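Local coordinates for protein polysaccharide Lyase Family 6 (Bacteroides cellulosilyticus, PDB 6QPS) that cleaves alginate as a calcium-binding polysaccharide lyase of family 6, with specificity for mannuronic acid, at residues A[369-374]-A[395-400]; A[298-303]-A[343-348]. One frame throughout, in Å; residues are numbered along the deposited sequence. Where two conformers were deposited one is given.

Contact 1 (A[369-374]-A[395-400]); sequences RNVRFA and PGFLFL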
ATOM      1  N   ARG A 369      11.278 -22.445  -6.374  0.54 12.14           N
ATOM      2  CA  ARG A 369      12.452 -22.775  -7.172  0.54 12.71           C
ATOM      3  C   ARG A 369      13.282 -21.515  -7.363  0.54  9.84           C
ATOM      4  O   ARG A 369      12.732 -20.441  -7.590  0.54 10.46           O
ATOM      5  CB  ARG A 369      12.049 -23.310  -8.571  0.54 14.95           C
ATOM      6  CG  ARG A 369      11.265 -24.604  -8.552  0.54 22.13           C
ATOM      7  CD  ARG A 369      11.253 -25.239  -9.929  0.54 24.36           C
ATOM      8  NE  ARG A 369      10.654 -24.384 -10.954  0.54 21.93           N
ATOM      9  CZ  ARG A 369      10.043 -24.852 -12.039  0.54 24.95           C
ATOM     10  NH1 ARG A 369       9.950 -26.161 -12.230  0.54 27.76           N
ATOM     11  NH2 ARG A 369       9.528 -24.022 -12.937  0.54 21.80           N
ATOM     12  N   ASN A 370      14.602 -21.649  -7.304  1.00 10.40           N
ATOM     13  CA  ASN A 370      15.497 -20.523  -7.594  1.00  9.59           C
ATOM     14  C   ASN A 370      15.177 -19.302  -6.742  1.00 11.30           C
ATOM     15  O   ASN A 370      15.074 -18.161  -7.226  1.00 10.43           O
ATOM     16  CB  ASN A 370      15.494 -20.209  -9.083  1.00  9.98           C
ATOM     17  CG  ASN A 370      16.174 -21.271  -9.853  1.00 12.85           C
ATOM     18  OD1 ASN A 370      17.327 -21.597  -9.542  1.00 14.24           O
ATOM     19  ND2 ASN A 370      15.481 -21.874 -10.806  1.00 12.71           N
ATOM     20  N   VAL A 371      15.040 -19.536  -5.441  1.00  9.27           N
ATOM     21  CA  VAL A 371      14.986 -18.470  -4.448  1.00  9.53           C
ATOM     22  C   VAL A 371      16.365 -18.355  -3.819  1.00  9.56           C
ATOM     23  O   VAL A 371      16.913 -19.343  -3.317  1.00 10.87           O
ATOM     24  CB  VAL A 371      13.938 -18.763  -3.371  1.00 10.84           C
ATOM     25  CG1 VAL A 371      13.862 -17.624  -2.356  1.00 11.30           C
ATOM     26  CG2 VAL A 371      12.583 -18.979  -4.003  1.00 10.03           C
ATOM     27  N   ARG A 372      16.953 -17.171  -3.858  1.00  9.23           N
ATOM     28  CA  ARG A 372      18.236 -16.938  -3.214  1.00  8.05           C
ATOM     29  C   ARG A 372      17.987 -16.181  -1.926  1.00  8.28           C
ATOM     30  O   ARG A 372      17.299 -15.158  -1.936  1.00 10.14           O
ATOM     31  CB  ARG A 372      19.205 -16.165  -4.116  1.00  9.94           C
ATOM     32  CG  ARG A 372      20.643 -16.179  -3.552  1.00  9.90           C
ATOM     33  CD  ARG A 372      21.637 -15.376  -4.408  1.00 12.11           C
ATOM     34  NE  ARG A 372      21.356 -13.945  -4.277  1.00 11.65           N
ATOM     35  CZ  ARG A 372      22.229 -13.000  -3.926  1.00  8.52           C
ATOM     36  NH1 ARG A 372      23.500 -13.285  -3.697  1.00  8.33           N
ATOM     37  NH2 ARG A 372      21.794 -11.758  -3.826  1.00  9.49           N
ATOM     38  N   PHE A 373      18.487 -16.711  -0.809  1.00  8.56           N
ATOM     39  CA  PHE A 373      18.398 -16.055   0.498  1.00  7.34           C
ATOM     40  C   PHE A 373      19.845 -15.810   0.944  1.00  7.75           C
ATOM     41  O   PHE A 373      20.505 -16.722   1.445  1.00  7.49           O
ATOM     42  CB  PHE A 373      17.600 -16.956   1.468  1.00  9.35           C
ATOM     43  CG  PHE A 373      17.258 -16.286   2.782  1.00  9.17           C
ATOM     44  CD1 PHE A 373      18.055 -16.473   3.907  1.00  9.99           C
ATOM     45  CD2 PHE A 373      16.136 -15.497   2.891  1.00 10.20           C
ATOM     46  CE1 PHE A 373      17.736 -15.841   5.136  1.00  9.67           C
ATOM     47  CE2 PHE A 373      15.813 -14.867   4.097  1.00  9.65           C
ATOM     48  CZ  PHE A 373      16.623 -15.047   5.220  1.00 10.30           C
ATOM     49  N   ALA A 374      20.340 -14.586   0.740  1.00  8.35           N
ATOM     50  CA  ALA A 374      21.753 -14.279   0.895  1.00  8.93           C
ATOM     51  C   ALA A 374      21.956 -12.992   1.686  1.00  9.37           C
ATOM     52  O   ALA A 374      21.268 -11.994   1.467  1.00  8.26           O
ATOM     53  CB  ALA A 374      22.431 -14.147  -0.479  1.00 11.05           C
ATOM     54  N   PRO A 395      15.867 -27.879  -1.896  1.00 16.02           N
ATOM     55  CA  PRO A 395      16.595 -27.827  -3.178  1.00 18.89           C
ATOM     56  C   PRO A 395      16.298 -26.578  -4.004  1.00 18.02           C
ATOM     57  O   PRO A 395      17.073 -26.255  -4.918  1.00 18.08           O
ATOM     58  CB  PRO A 395      16.147 -29.107  -3.899  1.00 21.58           C
ATOM     59  CG  PRO A 395      15.741 -30.055  -2.765  1.00 21.34           C
ATOM     60  CD  PRO A 395      15.125 -29.147  -1.721  1.00 17.09           C
ATOM     61  N   GLY A 396      15.192 -25.895  -3.747  1.00 14.23           N
ATOM     62  CA  GLY A 396      14.847 -24.685  -4.467  1.00 13.33           C
ATOM     63  C   GLY A 396      15.435 -23.415  -3.896  1.00 12.13           C
ATOM     64  O   GLY A 396      15.229 -22.338  -4.480  1.00 14.06           O
ATOM     65  N   PHE A 397      16.197 -23.499  -2.807  1.00 12.55           N
ATOM     66  CA  PHE A 397      16.790 -22.352  -2.139  1.00 11.72           C
ATOM     67  C   PHE A 397      18.312 -22.430  -2.196  1.00 13.08           C
ATOM     68  O   PHE A 397      18.901 -23.505  -2.079  1.00 14.47           O
ATOM     69  CB  PHE A 397      16.375 -22.313  -0.639  1.00 11.96           C
ATOM     70  CG  PHE A 397      15.010 -21.751  -0.386  1.00 11.20           C
ATOM     71  CD1 PHE A 397      13.873 -22.507  -0.602  1.00 13.15           C
ATOM     72  CD2 PHE A 397      14.856 -20.469   0.094  1.00 11.79           C
ATOM     73  CE1 PHE A 397      12.613 -21.978  -0.383  1.00 13.50           C
ATOM     74  CE2 PHE A 397      13.597 -19.934   0.305  1.00 12.21           C
ATOM     75  CZ  PHE A 397      12.486 -20.670   0.073  1.00 12.19           C
ATOM     76  N   LEU A 398      18.945 -21.289  -2.356  1.00 11.00           N
ATOM     77  CA  LEU A 398      20.376 -21.127  -2.119  1.00 13.27           C
ATOM     78  C   LEU A 398      20.494 -20.232  -0.891  1.00 12.04           C
ATOM     79  O   LEU A 398      20.102 -19.062  -0.946  1.00 11.92           O
ATOM     80  CB  LEU A 398      21.053 -20.499  -3.337  1.00 13.21           C
ATOM     81  CG  LEU A 398      22.505 -20.019  -3.158  1.00 15.33           C
ATOM     82  CD1 LEU A 398      23.410 -21.180  -2.756  1.00 17.89           C
ATOM     83  CD2 LEU A 398      23.027 -19.357  -4.431  1.00 16.81           C
ATOM     84  N   PHE A 399      20.973 -20.789   0.221  1.00 11.88           N
ATOM     85  CA  PHE A 399      21.221 -20.025   1.444  1.00 10.76           C
ATOM     86  C   PHE A 399      22.705 -19.692   1.464  1.00 11.67           C
ATOM     87  O   PHE A 399      23.540 -20.604   1.509  1.00 13.45           O
ATOM     88  CB  PHE A 399      20.874 -20.828   2.697  1.00 11.98           C
ATOM     89  CG  PHE A 399      19.445 -21.257   2.796  1.00 11.29           C
ATOM     90  CD1 PHE A 399      18.486 -20.429   3.361  1.00 12.66           C
ATOM     91  CD2 PHE A 399      19.065 -22.499   2.360  1.00 12.93           C
ATOM     92  CE1 PHE A 399      17.157 -20.838   3.462  1.00 15.39           C
ATOM     93  CE2 PHE A 399      17.744 -22.927   2.485  1.00 15.14           C
ATOM     94  CZ  PHE A 399      16.795 -22.080   3.014  1.00 14.04           C
ATOM     95  N   LEU A 400      23.041 -18.401   1.447  1.00 10.55           N
ATOM     96  CA  LEU A 400      24.425 -17.976   1.296  1.00 10.34           C
ATOM     97  C   LEU A 400      24.773 -16.799   2.200  1.00  9.12           C
ATOM     98  O   LEU A 400      24.181 -15.726   2.093  1.00 10.95           O
ATOM     99  CB  LEU A 400      24.674 -17.610  -0.160  1.00 12.22           C
ATOM    100  CG  LEU A 400      26.091 -17.230  -0.503  1.00 16.11           C
ATOM    101  CD1 LEU A 400      27.053 -18.373  -0.238  1.00 17.77           C
ATOM    102  CD2 LEU A 400      26.155 -16.809  -1.958  1.00 16.49           C
TER

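Contact 2 (A[298-303]-A[343-348]); sequences QGHTVY and ENVDIA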
ATOM      1  N   GLN A 298       6.522 -14.866  -9.216  1.00  8.39           N
ATOM      2  CA  GLN A 298       7.920 -14.956  -9.609  1.00  8.14           C
ATOM      3  C   GLN A 298       8.593 -13.615  -9.842  1.00  7.86           C
ATOM      4  O   GLN A 298       7.953 -12.593 -10.087  1.00  8.30           O
ATOM      5  CB  GLN A 298       8.103 -15.867 -10.832  1.00 12.03           C
ATOM      6  CG  GLN A 298       7.426 -15.426 -12.092  1.00 13.92           C
ATOM      7  CD  GLN A 298       7.698 -16.373 -13.285  1.00 11.34           C
ATOM      8  OE1 GLN A 298       8.356 -15.989 -14.226  1.00 15.81           O
ATOM      9  NE2 GLN A 298       7.168 -17.582 -13.234  1.00 13.92           N
ATOM     10  N   GLY A 299       9.921 -13.662  -9.816  1.00  7.99           N
ATOM     11  CA  GLY A 299      10.722 -12.612 -10.393  1.00  8.20           C
ATOM     12  C   GLY A 299      11.041 -11.429  -9.516  1.00  7.84           C
ATOM     13  O   GLY A 299      11.717 -10.504  -9.990  1.00  9.02           O
ATOM     14  N   HIS A 300      10.606 -11.422  -8.269  1.00  7.45           N
ATOM     15  CA  HIS A 300      10.746 -10.264  -7.387  1.00  7.54           C
ATOM     16  C   HIS A 300      12.177 -10.106  -6.886  1.00  8.27           C
ATOM     17  O   HIS A 300      12.940 -11.075  -6.773  1.00  8.69           O
ATOM     18  CB  HIS A 300       9.822 -10.383  -6.163  1.00  8.24           C
ATOM     19  CG  HIS A 300       8.458 -10.924  -6.479  1.00  7.54           C
ATOM     20  ND1 HIS A 300       7.543 -10.269  -7.287  1.00  7.25           N
ATOM     21  CD2 HIS A 300       7.873 -12.081  -6.097  1.00  9.13           C
ATOM     22  CE1 HIS A 300       6.449 -11.012  -7.368  1.00  7.15           C
ATOM     23  NE2 HIS A 300       6.624 -12.105  -6.647  1.00  8.11           N
ATOM     24  N   THR A 301      12.531  -8.861  -6.569  1.00  7.69           N
ATOM     25  CA  THR A 301      13.800  -8.525  -5.923  1.00  8.30           C
ATOM     26  C   THR A 301      13.490  -7.839  -4.593  1.00  7.86           C
ATOM     27  O   THR A 301      12.778  -6.831  -4.569  1.00  9.19           O
ATOM     28  CB  THR A 301      14.660  -7.654  -6.842  1.00  8.58           C
ATOM     29  OG1 THR A 301      14.880  -8.344  -8.088  1.00  9.62           O
ATOM     30  CG2 THR A 301      16.014  -7.380  -6.198  1.00 10.02           C
ATOM     31  N   VAL A 302      13.993  -8.407  -3.495  1.00  7.91           N
ATOM     32  CA  VAL A 302      13.627  -8.020  -2.127  1.00  8.05           C
ATOM     33  C   VAL A 302      14.926  -7.692  -1.392  1.00  7.70           C
ATOM     34  O   VAL A 302      15.678  -8.601  -1.006  1.00  6.96           O
ATOM     35  CB  VAL A 302      12.876  -9.159  -1.432  1.00  9.10           C
ATOM     36  CG1 VAL A 302      12.494  -8.772  -0.025  1.00  9.18           C
ATOM     37  CG2 VAL A 302      11.653  -9.598  -2.240  1.00 10.22           C
ATOM     38  N   TYR A 303      15.205  -6.393  -1.219  1.00  7.65           N
ATOM     39  CA  TYR A 303      16.506  -5.894  -0.789  1.00  7.50           C
ATOM     40  C   TYR A 303      16.394  -4.842   0.305  1.00  7.16           C
ATOM     41  O   TYR A 303      15.609  -3.902   0.188  1.00  7.06           O
ATOM     42  CB  TYR A 303      17.193  -5.274  -2.026  1.00  7.54           C
ATOM     43  CG  TYR A 303      18.435  -4.456  -1.756  1.00  6.26           C
ATOM     44  CD1 TYR A 303      19.542  -5.057  -1.190  1.00  8.14           C
ATOM     45  CD2 TYR A 303      18.506  -3.094  -2.083  1.00  6.91           C
ATOM     46  CE1 TYR A 303      20.685  -4.332  -0.925  1.00  7.96           C
ATOM     47  CE2 TYR A 303      19.658  -2.372  -1.856  1.00  7.41           C
ATOM     48  CZ  TYR A 303      20.747  -2.997  -1.271  1.00  7.30           C
ATOM     49  OH  TYR A 303      21.913  -2.302  -1.010  1.00  9.72           O
ATOM     50  N   GLU A 343       9.244 -18.457  -8.123  1.00 10.02           N
ATOM     51  CA  GLU A 343      10.522 -18.780  -8.750  1.00  9.33           C
ATOM     52  C   GLU A 343      11.288 -17.497  -9.036  1.00  8.40           C
ATOM     53  O   GLU A 343      10.696 -16.434  -9.255  1.00  8.99           O
ATOM     54  CB  GLU A 343      10.490 -19.701  -9.984  1.00 19.51           C
ATOM     55  CG  GLU A 343       9.347 -19.607 -10.886  1.00 18.70           C
ATOM     56  CD  GLU A 343       9.346 -20.719 -11.955  1.00 15.09           C
ATOM     57  OE1 GLU A 343      10.396 -21.327 -12.241  1.00 14.42           O
ATOM     58  OE2 GLU A 343       8.282 -20.992 -12.532  1.00 17.47           O
ATOM     59  N   ASN A 344      12.610 -17.614  -9.044  1.00  9.91           N
ATOM     60  CA  ASN A 344      13.506 -16.539  -9.485  1.00  9.85           C
ATOM     61  C   ASN A 344      13.356 -15.290  -8.624  1.00 10.21           C
ATOM     62  O   ASN A 344      13.181 -14.179  -9.127  1.00 10.24           O
ATOM     63  CB  ASN A 344      13.313 -16.215 -10.969  1.00 10.36           C
ATOM     64  CG  ASN A 344      13.210 -17.455 -11.815  1.00  9.74           C
ATOM     65  OD1 ASN A 344      14.004 -18.402 -11.687  1.00 10.09           O
ATOM     66  ND2 ASN A 344      12.241 -17.472 -12.713  1.00  9.46           N
ATOM     67  N   VAL A 345      13.423 -15.477  -7.311  1.00  8.52           N
ATOM     68  CA  VAL A 345      13.249 -14.405  -6.341  1.00  7.81           C
ATOM     69  C   VAL A 345      14.566 -14.233  -5.587  1.00  8.77           C
ATOM     70  O   VAL A 345      15.123 -15.210  -5.064  1.00 10.48           O
ATOM     71  CB  VAL A 345      12.089 -14.698  -5.363  1.00  8.51           C
ATOM     72  CG1 VAL A 345      12.031 -13.657  -4.254  1.00  9.53           C
ATOM     73  CG2 VAL A 345      10.739 -14.746  -6.099  1.00  8.44           C
ATOM     74  N   ASP A 346      15.082 -12.999  -5.561  1.00  8.42           N
ATOM     75  CA  ASP A 346      16.313 -12.653  -4.861  1.00  9.16           C
ATOM     76  C   ASP A 346      15.959 -11.950  -3.555  1.00  8.03           C
ATOM     77  O   ASP A 346      15.328 -10.891  -3.578  1.00  9.51           O
ATOM     78  CB  ASP A 346      17.132 -11.716  -5.764  1.00  9.67           C
ATOM     79  CG  ASP A 346      18.479 -11.333  -5.174  1.00 11.31           C
ATOM     80  OD1 ASP A 346      19.064 -12.133  -4.406  1.00 13.25           O
ATOM     81  OD2 ASP A 346      18.955 -10.222  -5.483  1.00 10.90           O
ATOM     82  N   ILE A 347      16.366 -12.536  -2.424  1.00  8.97           N
ATOM     83  CA  ILE A 347      16.090 -12.026  -1.079  1.00  7.90           C
ATOM     84  C   ILE A 347      17.439 -11.763  -0.418  1.00  8.05           C
ATOM     85  O   ILE A 347      18.071 -12.686   0.106  1.00  8.30           O
ATOM     86  CB  ILE A 347      15.216 -12.989  -0.261  1.00  8.77           C
ATOM     87  CG1 ILE A 347      13.956 -13.364  -1.074  1.00 10.48           C
ATOM     88  CG2 ILE A 347      14.856 -12.365   1.059  1.00  9.37           C
ATOM     89  CD1 ILE A 347      13.027 -14.414  -0.445  1.00 11.07           C
ATOM     90  N   ALA A 348      17.894 -10.497  -0.456  1.00  8.27           N
ATOM     91  CA  ALA A 348      19.252 -10.130  -0.098  1.00  8.58           C
ATOM     92  C   ALA A 348      19.331  -8.923   0.833  1.00  8.26           C
ATOM     93  O   ALA A 348      18.663  -7.903   0.637  1.00  7.34           O
ATOM     94  CB  ALA A 348      20.041  -9.835  -1.374  1.00 11.00           C
TER

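Contact 1 (A[369-374]-A[395-400])
Phe397 lays its ring against Val371 where two successive coils of a parallel beta-helix, the fold of this lyase family, run side by side. Strands 371-374 and 397-400 point the same way, their axes 12° apart, and pair residue for residue from Val371 with Phe397 to Ala374 with Leu400. The backbone hydrogen bonds pass to and fro in the parallel manner: Val371 and Phe373 donate to the carbonyls of Gly396 and Leu398, and Leu398 and Leu400 donate to those of Val371 and Phe373. CA-H...O contacts add to them, as from Phe397 CA to Val371 O at 3.2 Å.

The apolar contacts fall on two faces. On the buried one, Phe373 and Phe399 meet obliquely, CD1 to CD1 at 4.0 Å, and Leu359 of the strand across the coil touches both Phe397 and Phe399. On the outer face Arg372, whose polar end goes to Asp346, runs beside Leu398, its CG 4.1 Å from Leu398 CD2. The inner CH-pi contact has Val371 CB 4.1 Å from the Phe397 ring centroid, over the face; with CG1 anti to the backbone N (chi1 -178°), that methyl comes down at 3.5 Å on Phe397 CE2.

Contact 2 (A[298-303]-A[343-348])
Gln298 and Glu343 lie side by side, their chains extended beyond CG and pointing the same way, with the amide and carboxylate planes turned 68° from each other. Gln298 NE2 comes no nearer than 3.7 Å to Glu343 OE2, and each polar end has a stronger partner elsewhere: Gln298 OE1 accepts from Arg324, and Glu343 OE1 forms a salt bridge with Arg369. Closer in, Gln298 CB sits 3.1 Å from Glu343 O, the carbonyl that also receives the N-H of Gly299.

His300 and Val345 meet at a slant. Val345 has CG2 anti to its carbonyl carbon, which sets this methyl beside the imidazole, 3.9 Å from His300 CD2, while CG1 lies 3.7 Å from His300 O. Both ring nitrogens are engaged, NE2 with Ile296 O and ND1 with Asn275 N, so the rotation of the imidazole is fixed, and Gln298 O sits above the rim of one face.

From here the chains settle into neighbouring coils of a right-handed parallel beta-helix, strands 301-303 and 345-348 running only 2° apart. Backbone hydrogen bonds from Asp346 N to His300 O, Val302 N to Asp346 O and Ala348 N to Val302 O tie them together.

Val302 and Ile347 turn to the buried face, where Val302 CB stands 4.4 Å from Ile347 CG1 and Val302 also packs on Ile293 and Ile295. Thr301, Asp346, Tyr303 and Ala348 occupy the other face. Thr301 crosses Asp346 obliquely, its CG2 methyl 4.2 Å from OD2, the carboxylate's main partner being Arg372. With CG anti to the backbone N (chi1 168°), the Tyr303 ring presents its edge to Ala348 O, CD1 to O at 3.5 Å.

Strands 345-353 and 371-379 are neighbours in the beta-helix, so contacts 2 and 1 join four consecutive coils, with centres 10 Å apart. Each combines a buried inward face with a more open outer one. Inside, contact 1 is mainly aromatic, whereas contact 2 is aliphatic, with a histidine just ahead of strand 301-303. Outside, contact 2 offers the acid and contact 1 the base: Arg372 NH2 reaches Asp346 OD1 at 2.8 Å, a salt bridge between the pairs. Asn370 and Asn344 pack against each other where their chains turn a corner. Contact 2 lies nearer the chain's centre and the calcium-binding residues; contact 1 is farther toward the C-terminal end.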